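Local coordinates for protein succinylglutamate desuccinylase (PDB 1YW4) that probably hydrolyses N-succinylglutamate to succinate and glutamate, the last step of arginine breakdown by the AST pathway, using one zinc ion per subunit, at residues E158-P164 with F211-K217; H56-P62 with L148-I152; R142-Y146 with E175-L180. All coordinates share one frame; numbering follows the deposited sequence.

How the contacts relate
From the N terminus, the chain passes through 56-62, which carries two zinc ligands, and returns to it 86 residues later with 148-152, closing contact 2. Just before that return it runs through 142-146, the start of the same strand, whose partner in contact 3 is helical; contacts 2 and 3 therefore cross. Contact 1 opens at 158-164, in series after contact 2; contact 3 closes at 175-180 before contact 1 ends at 211-217, so these two also cross. Segment 211-217 touches both other contacts: Leu213 and Gly216 bond to the strand of contact 2, and Phe211 packs on Tyr146 and Gln176 of contact 3. All six segments belong to the catalytic domain.

Contact 1 (E158-P164 with F211-K217); sequences EKFAIYP and FTLELGK
Phe160 and Glu214 face each other as an antiparallel hydrogen-bonded pair, and their side chains run alongside one another in the same direction. With CG of Phe160 turned between its own backbone N and carbonyl carbon (chi1 69°), the ring lies over the Glu214 methylenes: CB stands 3.8 Å from the ring centroid in a CH-pi contact, and CG of Glu214 comes within 3.5 Å of Phe160 CZ. Beyond CG the Glu214 chain bends at chi2 (-68°) and its carboxylate leaves the ring for the zinc site; this is the predicted active-site residue. Two backbone bonds hold the pair, Glu214 N to Phe160 O (2.8 Å) and Phe160 N to Glu214 O (3.0 Å). Ile162 and Thr212 form the next hydrogen-bonded pair on the same face, their side chains likewise alongside, CB to CB 3.8 Å, while OG1 of Thr212 bonds to Ser199. On the opposite face of the sheet, Ala161 CB meets Leu213 CD2 at 3.6 Å. At the far end Phe211 points its edge at the face of Tyr163 in a T-shaped pair, with CE2 above the centre of the tyrosine ring and planes at 69°; the tyrosine hydroxyl bonds to Lys173 N. Strand 160-163 is flanked on its other side by strand 187-190, and strand 209-215 by strand 143-151, with helix 174-181 packed against Phe211 and Leu213.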
loop_
_atom_site.group_PDB
_atom_site.type_symbol
_atom_site.label_atom_id
_atom_site.label_comp_id
_atom_site.label_asym_id
_atom_site.label_seq_id
_atom_site.Cartn_x
_atom_site.Cartn_y
_atom_site.Cartn_z
ATOM N N GLU A 158 13.943 -13.054 11.156
ATOM C CA GLU A 158 14.715 -13.108 12.394
ATOM C C GLU A 158 14.860 -11.748 13.062
ATOM O O GLU A 158 14.356 -11.522 14.160
ATOM C CB GLU A 158 16.109 -13.674 12.098
ATOM C CG GLU A 158 16.438 -14.978 12.803
ATOM C CD GLU A 158 16.830 -14.781 14.251
ATOM O OE1 GLU A 158 17.861 -14.115 14.494
ATOM O OE2 GLU A 158 16.114 -15.292 15.142
ATOM N N LYS A 159 15.550 -10.843 12.385
ATOM C CA LYS A 159 15.768 -9.513 12.914
ATOM C C LYS A 159 14.986 -8.497 12.094
ATOM O O LYS A 159 15.106 -8.458 10.869
ATOM C CB LYS A 159 17.264 -9.206 12.883
ATOM C CG LYS A 159 18.086 -10.198 13.703
ATOM C CD LYS A 159 19.569 -10.062 13.433
ATOM C CE LYS A 159 19.897 -10.419 11.994
ATOM N NZ LYS A 159 21.338 -10.197 11.672
ATOM N N PHE A 160 14.161 -7.694 12.761
ATOM C CA PHE A 160 13.393 -6.689 12.048
ATOM C C PHE A 160 13.230 -5.406 12.849
ATOM O O PHE A 160 13.479 -5.373 14.055
ATOM C CB PHE A 160 12.034 -7.259 11.605
ATOM C CG PHE A 160 11.065 -7.528 12.731
ATOM C CD1 PHE A 160 10.178 -6.546 13.152
ATOM C CD2 PHE A 160 11.038 -8.773 13.368
ATOM C CE1 PHE A 160 9.279 -6.793 14.193
ATOM C CE2 PHE A 160 10.147 -9.029 14.408
ATOM C CZ PHE A 160 9.267 -8.038 14.821
ATOM N N ALA A 161 12.841 -4.341 12.162
ATOM C CA ALA A 161 12.668 -3.057 12.811
ATOM C C ALA A 161 11.249 -2.542 12.659
ATOM O O ALA A 161 10.529 -2.919 11.734
ATOM C CB ALA A 161 13.651 -2.045 12.232
ATOM N N ILE A 162 10.863 -1.675 13.587
ATOM C CA ILE A 162 9.554 -1.048 13.574
ATOM C C ILE A 162 9.823 0.438 13.390
ATOM O O ILE A 162 10.549 1.040 14.184
ATOM C CB ILE A 162 8.813 -1.226 14.911
ATOM C CG1 ILE A 162 8.815 -2.702 15.328
ATOM C CG2 ILE A 162 7.405 -0.678 14.785
ATOM C CD1 ILE A 162 8.166 -3.644 14.339
ATOM N N TYR A 163 9.259 1.018 12.335
ATOM C CA TYR A 163 9.436 2.437 12.038
ATOM C C TYR A 163 8.206 3.177 12.553
ATOM O O TYR A 163 7.096 2.983 12.055
ATOM C CB TYR A 163 9.580 2.638 10.524
ATOM C CG TYR A 163 10.426 3.828 10.097
ATOM C CD1 TYR A 163 11.304 3.719 9.017
ATOM C CD2 TYR A 163 10.335 5.064 10.747
ATOM C CE1 TYR A 163 12.072 4.801 8.589
ATOM C CE2 TYR A 163 11.102 6.159 10.325
ATOM C CZ TYR A 163 11.966 6.018 9.247
ATOM O OH TYR A 163 12.728 7.080 8.822
ATOM N N PRO A 164 8.388 4.033 13.566
ATOM C CA PRO A 164 7.285 4.800 14.150
ATOM C C PRO A 164 6.488 5.621 13.144
ATOM O O PRO A 164 6.994 5.998 12.081
ATOM C CB PRO A 164 7.985 5.672 15.195
ATOM C CG PRO A 164 9.365 5.836 14.636
ATOM C CD PRO A 164 9.672 4.441 14.154
ATOM N N PHE A 211 13.966 4.052 16.032
ATOM C CA PHE A 211 13.455 2.763 15.604
ATOM C C PHE A 211 13.414 1.769 16.766
ATOM O O PHE A 211 14.192 1.870 17.711
ATOM C CB PHE A 211 14.342 2.169 14.495
ATOM C CG PHE A 211 14.701 3.145 13.402
ATOM C CD1 PHE A 211 15.778 4.009 13.550
ATOM C CD2 PHE A 211 13.949 3.211 12.235
ATOM C CE1 PHE A 211 16.104 4.931 12.554
ATOM C CE2 PHE A 211 14.267 4.133 11.229
ATOM C CZ PHE A 211 15.349 4.993 11.395
ATOM N N THR A 212 12.485 0.824 16.698
ATOM C CA THR A 212 12.404 -0.236 17.693
ATOM C C THR A 212 13.071 -1.382 16.925
ATOM O O THR A 212 12.675 -1.674 15.789
ATOM C CB THR A 212 10.938 -0.641 18.013
ATOM O OG1 THR A 212 10.246 0.453 18.624
ATOM C CG2 THR A 212 10.913 -1.838 18.950
ATOM N N LEU A 213 14.096 -1.999 17.510
ATOM C CA LEU A 213 14.797 -3.103 16.853
ATOM C C LEU A 213 14.574 -4.440 17.553
ATOM O O LEU A 213 14.935 -4.601 18.708
ATOM C CB LEU A 213 16.310 -2.840 16.787
ATOM C CG LEU A 213 16.791 -1.548 16.112
ATOM C CD1 LEU A 213 18.318 -1.530 16.025
ATOM C CD2 LEU A 213 16.177 -1.436 14.745
ATOM N N GLU A 214 13.957 -5.383 16.849
ATOM C CA GLU A 214 13.725 -6.730 17.374
ATOM C C GLU A 214 14.909 -7.502 16.814
ATOM O O GLU A 214 14.907 -7.882 15.645
ATOM C CB GLU A 214 12.410 -7.295 16.834
ATOM C CG GLU A 214 11.155 -6.689 17.448
ATOM C CD GLU A 214 10.985 -7.060 18.915
ATOM O OE1 GLU A 214 11.407 -8.166 19.301
ATOM O OE2 GLU A 214 10.413 -6.255 19.674
ATOM N N LEU A 215 15.920 -7.719 17.651
ATOM C CA LEU A 215 17.158 -8.379 17.248
ATOM C C LEU A 215 17.214 -9.898 17.373
ATOM O O LEU A 215 18.188 -10.503 16.941
ATOM C CB LEU A 215 18.313 -7.751 18.033
ATOM C CG LEU A 215 18.399 -6.235 17.851
ATOM C CD1 LEU A 215 19.352 -5.612 18.875
ATOM C CD2 LEU A 215 18.850 -5.953 16.431
ATOM N N GLY A 216 16.188 -10.517 17.953
ATOM C CA GLY A 216 16.212 -11.963 18.086
ATOM C C GLY A 216 15.417 -12.587 19.225
ATOM O O GLY A 216 14.401 -12.050 19.683
ATOM N N LYS A 217 15.902 -13.732 19.696
ATOM C CA LYS A 217 15.245 -14.491 20.760
ATOM C C LYS A 217 15.522 -13.990 22.171
ATOM O O LYS A 217 16.659 -13.662 22.509
ATOM C CB LYS A 217 15.663 -15.965 20.659
ATOM C CG LYS A 217 15.515 -16.568 19.260
ATOM C CD LYS A 217 16.201 -17.922 19.158
ATOM C CE LYS A 217 16.114 -18.507 17.747
ATOM N NZ LYS A 217 16.762 -19.856 17.670
#

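Contact 2 (H56-P62 with L148-I152); sequences HGNETAP and LHTAI. With ZN (zinc ion), chain C.
Glu59 reaches past Thr150 to the zinc ion where segment 56-62, a turn leading into helix 61-75, meets the zinc-site strand. The Glu59 chain is extended beyond CG (chi2 -176°), which carries its carboxylate across to the metal, where OE1 at 2.3 Å and OE2 at 2.4 Å chelate the zinc ion. A weak bond from Thr150 N to Glu59 OE1 (3.2 Å) may help to orient the carboxylate from the strand side. Two further ligands complete the protein part of the site: ND1 of His56 and ND1 of His149, each 2.3 Å from the zinc. The two imidazoles are steeply inclined to each other, and their NE2 atoms bond to Asp104 and Asp147 respectively, second-shell carboxylates that probably help to set the ring orientations. Water 3 fills a fifth position and donates to Thr150 O at 2.7 Å. Pro62, at the start of helix 61-75, packs tightly on the strand: its CB is 3.4 Å from Leu148 CB, and its CD reaches the methyl CG2 of Thr150. Water 1 links Glu59 O to Leu148 O, and water 2 links Ala61 N to the Thr150 hydroxyl. A histidine and a glutamate close together on a loop, joined by a histidine distant in sequence, near the end of strand 143-151, form the HxxE...H zinc site characteristic of the AspA/AstE family and related M14 carboxypeptidases.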
loop_
_atom_site.group_PDB
_atom_site.type_symbol
_atom_site.label_atom_id
_atom_site.label_comp_id
_atom_site.label_asym_id
_atom_site.label_seq_id
_atom_site.Cartn_x
_atom_site.Cartn_y
_atom_site.Cartn_z
ATOM N N HIS A 56 11.991 -4.022 28.393
ATOM C CA HIS A 56 11.382 -5.260 28.862
ATOM C C HIS A 56 12.562 -5.973 29.539
ATOM O O HIS A 56 13.587 -6.238 28.909
ATOM C CB HIS A 56 10.807 -6.052 27.679
ATOM C CG HIS A 56 9.573 -5.429 27.104
ATOM N ND1 HIS A 56 9.340 -5.347 25.750
ATOM C CD2 HIS A 56 8.537 -4.798 27.704
ATOM C CE1 HIS A 56 8.217 -4.685 25.537
ATOM N NE2 HIS A 56 7.710 -4.339 26.708
ATOM N N GLY A 57 12.430 -6.222 30.840
ATOM C CA GLY A 57 13.498 -6.837 31.615
ATOM C C GLY A 57 13.987 -8.227 31.266
ATOM O O GLY A 57 15.080 -8.614 31.689
ATOM N N ASN A 58 13.206 -8.978 30.497
ATOM C CA ASN A 58 13.586 -10.341 30.123
ATOM C C ASN A 58 14.313 -10.409 28.780
ATOM O O ASN A 58 14.730 -11.484 28.361
ATOM C CB ASN A 58 12.336 -11.233 30.077
ATOM C CG ASN A 58 11.339 -10.773 29.033
ATOM O OD1 ASN A 58 11.018 -9.593 28.953
ATOM N ND2 ASN A 58 10.840 -11.708 28.230
ATOM N N GLU A 59 14.467 -9.270 28.107
ATOM C CA GLU A 59 15.147 -9.234 26.801
ATOM C C GLU A 59 16.572 -8.747 27.058
ATOM O O GLU A 59 16.916 -7.597 26.792
ATOM C CB GLU A 59 14.374 -8.303 25.861
ATOM C CG GLU A 59 12.863 -8.476 26.048
ATOM C CD GLU A 59 12.004 -7.667 25.099
ATOM O OE1 GLU A 59 12.510 -6.692 24.501
ATOM O OE2 GLU A 59 10.801 -8.009 24.970
ATOM N N THR A 60 17.399 -9.664 27.555
ATOM C CA THR A 60 18.766 -9.365 27.960
ATOM C C THR A 60 19.872 -9.318 26.910
ATOM O O THR A 60 20.890 -8.678 27.136
ATOM C CB THR A 60 19.202 -10.331 29.074
ATOM O OG1 THR A 60 19.445 -11.635 28.526
ATOM C CG2 THR A 60 18.110 -10.431 30.122
ATOM N N ALA A 61 19.689 -9.980 25.775
ATOM C CA ALA A 61 20.720 -9.969 24.746
ATOM C C ALA A 61 21.199 -8.540 24.444
ATOM O O ALA A 61 22.392 -8.245 24.557
ATOM C CB ALA A 61 20.212 -10.647 23.461
ATOM N N PRO A 62 20.283 -7.629 24.062
ATOM C CA PRO A 62 20.734 -6.261 23.771
ATOM C C PRO A 62 21.433 -5.596 24.958
ATOM O O PRO A 62 22.348 -4.786 24.783
ATOM C CB PRO A 62 19.440 -5.539 23.381
ATOM C CG PRO A 62 18.590 -6.645 22.803
ATOM C CD PRO A 62 18.841 -7.771 23.800
ATOM N N LEU A 148 16.411 -1.208 21.568
ATOM C CA LEU A 148 16.750 -2.616 21.365
ATOM C C LEU A 148 15.891 -3.627 22.126
ATOM O O LEU A 148 15.793 -3.568 23.343
ATOM C CB LEU A 148 18.223 -2.817 21.731
ATOM C CG LEU A 148 19.157 -1.694 21.262
ATOM C CD1 LEU A 148 20.621 -2.029 21.589
ATOM C CD2 LEU A 148 18.984 -1.513 19.758
ATOM N N HIS A 149 15.310 -4.574 21.389
ATOM C CA HIS A 149 14.442 -5.593 21.961
ATOM C C HIS A 149 14.749 -6.995 21.431
ATOM O O HIS A 149 15.464 -7.158 20.439
ATOM C CB HIS A 149 12.975 -5.282 21.606
ATOM C CG HIS A 149 12.444 -4.024 22.221
ATOM N ND1 HIS A 149 11.493 -4.027 23.218
ATOM C CD2 HIS A 149 12.706 -2.721 21.959
ATOM C CE1 HIS A 149 11.189 -2.785 23.545
ATOM N NE2 HIS A 149 11.912 -1.971 22.795
ATOM N N THR A 150 14.227 -8.002 22.123
ATOM C CA THR A 150 14.309 -9.397 21.686
ATOM C C THR A 150 12.912 -9.916 22.027
ATOM O O THR A 150 12.133 -9.208 22.671
ATOM C CB THR A 150 15.428 -10.245 22.382
ATOM O OG1 THR A 150 15.420 -10.033 23.797
ATOM C CG2 THR A 150 16.806 -9.900 21.797
ATOM N N ALA A 151 12.574 -11.124 21.592
ATOM C CA ALA A 151 11.232 -11.641 21.846
ATOM C C ALA A 151 11.181 -13.152 22.011
ATOM O O ALA A 151 12.074 -13.854 21.564
ATOM C CB ALA A 151 10.291 -11.217 20.699
ATOM N N ILE A 152 10.126 -13.639 22.666
ATOM C CA ILE A 152 9.942 -15.071 22.883
ATOM C C ILE A 152 9.441 -15.722 21.594
ATOM O O ILE A 152 9.972 -16.743 21.167
ATOM C CB ILE A 152 8.907 -15.353 24.002
ATOM C CG1 ILE A 152 9.457 -14.929 25.367
ATOM C CG2 ILE A 152 8.548 -16.841 24.022
ATOM C CD1 ILE A 152 9.504 -13.432 25.585
HETATM ZN ZN ZN C . 10.405 -6.001 23.812
HETATM O O HOH W 1 16.942 -5.089 25.602
HETATM O O HOH W 2 17.674 -12.019 24.825
HETATM O O HOH W 3 10.043 -7.534 22.095
#

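Contact 3 (R142-Y146 with E175-L180); sequences RKLHY and EQLAWL
Glu175 and Arg142 begin the contact at its rim, where OE1 of Glu175 approaches the guanidinium edge but stays 4.4 Å from NH1 of Arg142, beyond a salt bridge. Arg142 is instead salt-bridged through NE to Asp47. One residue on, Gln176 reaches across to the strand. Its chain bends at chi2 and brings the amide against Tyr146 and Leu144. OE1 of Gln176 accepts a short hydrogen bond of 2.6 Å from the Tyr146 hydroxyl; the oxygen sits at the edge of the tyrosine ring, in its plane, whereas the hydroxyl is tilted 17° from the amide carbonyl plane. The other branch, NE2, lies 3.7 Å from the methyl CD2 of Leu144 and donates to water 4, which in turn donates to Tyr146 OH at 2.7 Å. Amide, hydroxyl and water thus form a small closed ring of bonds, in which the phenol hydroxyl donates one hydrogen bond, to Gln176 OE1, and accepts another, from water 4, and the amide uses its two ends. Trp179 comes next, its CG opposite the backbone N (chi1 -173°), and this lays the indole against the phenol. The six-membered ring and the phenol form an offset stack with centroids 4.8 Å apart and planes at 22°, CZ3 lying above the rim of the tyrosine ring. Water 4 sits over the face of the same indole. Leu180 ends the segment with a looser touch, CD2 4.5 Å from Tyr146 CE1. Strand 143-151 runs here between strands 48-53 and 209-215, helix 174-181 packs on this sheet through Phe211 and Leu213 as well, and helix 230-241 adjoins Arg142, Tyr146 and Trp179.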
loop_
_atom_site.group_PDB
_atom_site.type_symbol
_atom_site.label_atom_id
_atom_site.label_comp_id
_atom_site.label_asym_id
_atom_site.label_seq_id
_atom_site.Cartn_x
_atom_site.Cartn_y
_atom_site.Cartn_z
ATOM N N ARG A 142 23.147 14.760 13.852
ATOM C CA ARG A 142 22.092 13.760 13.740
ATOM C C ARG A 142 21.551 13.326 15.107
ATOM O O ARG A 142 22.271 13.325 16.103
ATOM C CB ARG A 142 22.608 12.537 12.982
ATOM C CG ARG A 142 23.055 12.813 11.552
ATOM C CD ARG A 142 23.362 11.512 10.829
ATOM N NE ARG A 142 24.453 10.774 11.456
ATOM C CZ ARG A 142 24.754 9.508 11.181
ATOM N NH1 ARG A 142 24.045 8.829 10.291
ATOM N NH2 ARG A 142 25.765 8.915 11.797
ATOM N N LYS A 143 20.269 12.980 15.137
ATOM C CA LYS A 143 19.604 12.503 16.348
ATOM C C LYS A 143 19.123 11.074 16.068
ATOM O O LYS A 143 18.151 10.865 15.341
ATOM C CB LYS A 143 18.432 13.422 16.696
ATOM C CG LYS A 143 18.878 14.805 17.164
ATOM C CD LYS A 143 17.705 15.722 17.457
ATOM C CE LYS A 143 16.912 16.021 16.206
ATOM N NZ LYS A 143 17.758 16.686 15.172
ATOM N N LEU A 144 19.817 10.098 16.649
ATOM C CA LEU A 144 19.507 8.691 16.426
ATOM C C LEU A 144 19.142 7.921 17.692
ATOM O O LEU A 144 19.849 7.981 18.693
ATOM C CB LEU A 144 20.705 8.014 15.756
ATOM C CG LEU A 144 21.233 8.651 14.467
ATOM C CD1 LEU A 144 22.549 7.984 14.070
ATOM C CD2 LEU A 144 20.206 8.508 13.366
ATOM N N HIS A 145 18.042 7.183 17.617
ATOM C CA HIS A 145 17.555 6.391 18.735
ATOM C C HIS A 145 17.210 4.963 18.328
ATOM O O HIS A 145 16.359 4.745 17.472
ATOM C CB HIS A 145 16.315 7.050 19.336
ATOM C CG HIS A 145 15.684 6.252 20.433
ATOM N ND1 HIS A 145 16.387 5.338 21.189
ATOM C CD2 HIS A 145 14.424 6.256 20.927
ATOM C CE1 HIS A 145 15.587 4.817 22.102
ATOM N NE2 HIS A 145 14.391 5.357 21.964
ATOM N N TYR A 146 17.881 3.996 18.939
ATOM C CA TYR A 146 17.607 2.600 18.650
ATOM C C TYR A 146 17.184 1.978 19.964
ATOM O O TYR A 146 17.951 1.923 20.932
ATOM C CB TYR A 146 18.849 1.896 18.105
ATOM C CG TYR A 146 19.411 2.574 16.876
ATOM C CD1 TYR A 146 18.717 2.557 15.663
ATOM C CD2 TYR A 146 20.608 3.283 16.946
ATOM C CE1 TYR A 146 19.204 3.240 14.546
ATOM C CE2 TYR A 146 21.107 3.967 15.842
ATOM C CZ TYR A 146 20.402 3.944 14.648
ATOM O OH TYR A 146 20.890 4.635 13.562
ATOM N N GLU A 175 18.100 6.485 4.202
ATOM C CA GLU A 175 19.513 6.437 4.557
ATOM C C GLU A 175 19.634 5.532 5.794
ATOM O O GLU A 175 20.588 4.766 5.930
ATOM C CB GLU A 175 20.015 7.849 4.875
ATOM C CG GLU A 175 21.487 8.070 4.582
ATOM C CD GLU A 175 22.375 7.105 5.322
ATOM O OE1 GLU A 175 22.385 7.148 6.570
ATOM O OE2 GLU A 175 23.064 6.299 4.655
ATOM N N GLN A 176 18.653 5.621 6.688
ATOM C CA GLN A 176 18.649 4.800 7.894
ATOM C C GLN A 176 18.212 3.378 7.565
ATOM O O GLN A 176 18.687 2.417 8.170
ATOM C CB GLN A 176 17.729 5.408 8.954
ATOM C CG GLN A 176 18.395 6.510 9.765
ATOM C CD GLN A 176 19.553 5.985 10.598
ATOM O OE1 GLN A 176 19.364 5.143 11.484
ATOM N NE2 GLN A 176 20.758 6.474 10.320
ATOM N N LEU A 177 17.301 3.246 6.608
ATOM C CA LEU A 177 16.842 1.927 6.197
ATOM C C LEU A 177 18.042 1.172 5.648
ATOM O O LEU A 177 18.153 -0.044 5.801
ATOM C CB LEU A 177 15.762 2.047 5.118
ATOM C CG LEU A 177 14.393 2.504 5.616
ATOM C CD1 LEU A 177 13.433 2.678 4.446
ATOM C CD2 LEU A 177 13.858 1.479 6.600
ATOM N N ALA A 178 18.948 1.906 5.012
ATOM C CA ALA A 178 20.145 1.303 4.444
ATOM C C ALA A 178 21.033 0.779 5.565
ATOM O O ALA A 178 21.468 -0.373 5.539
ATOM C CB ALA A 178 20.896 2.329 3.610
ATOM N N TRP A 179 21.287 1.630 6.556
ATOM C CA TRP A 179 22.123 1.259 7.698
ATOM C C TRP A 179 21.545 0.035 8.397
ATOM O O TRP A 179 22.277 -0.858 8.828
ATOM C CB TRP A 179 22.189 2.405 8.700
ATOM C CG TRP A 179 23.153 2.172 9.815
ATOM C CD1 TRP A 179 24.497 2.383 9.789
ATOM C CD2 TRP A 179 22.844 1.717 11.138
ATOM N NE1 TRP A 179 25.049 2.100 11.015
ATOM C CE2 TRP A 179 24.055 1.688 11.863
ATOM C CE3 TRP A 179 21.660 1.333 11.783
ATOM C CZ2 TRP A 179 24.117 1.293 13.208
ATOM C CZ3 TRP A 179 21.722 0.939 13.120
ATOM C CH2 TRP A 179 22.945 0.924 13.816
ATOM N N LEU A 180 20.225 0.018 8.531
ATOM C CA LEU A 180 19.542 -1.097 9.168
ATOM C C LEU A 180 19.732 -2.355 8.328
ATOM O O LEU A 180 20.054 -3.425 8.856
ATOM C CB LEU A 180 18.049 -0.789 9.319
ATOM C CG LEU A 180 17.707 0.340 10.294
ATOM C CD1 LEU A 180 16.216 0.653 10.226
ATOM C CD2 LEU A 180 18.108 -0.072 11.706
HETATM O O HOH W 4 22.999 4.914 11.950
#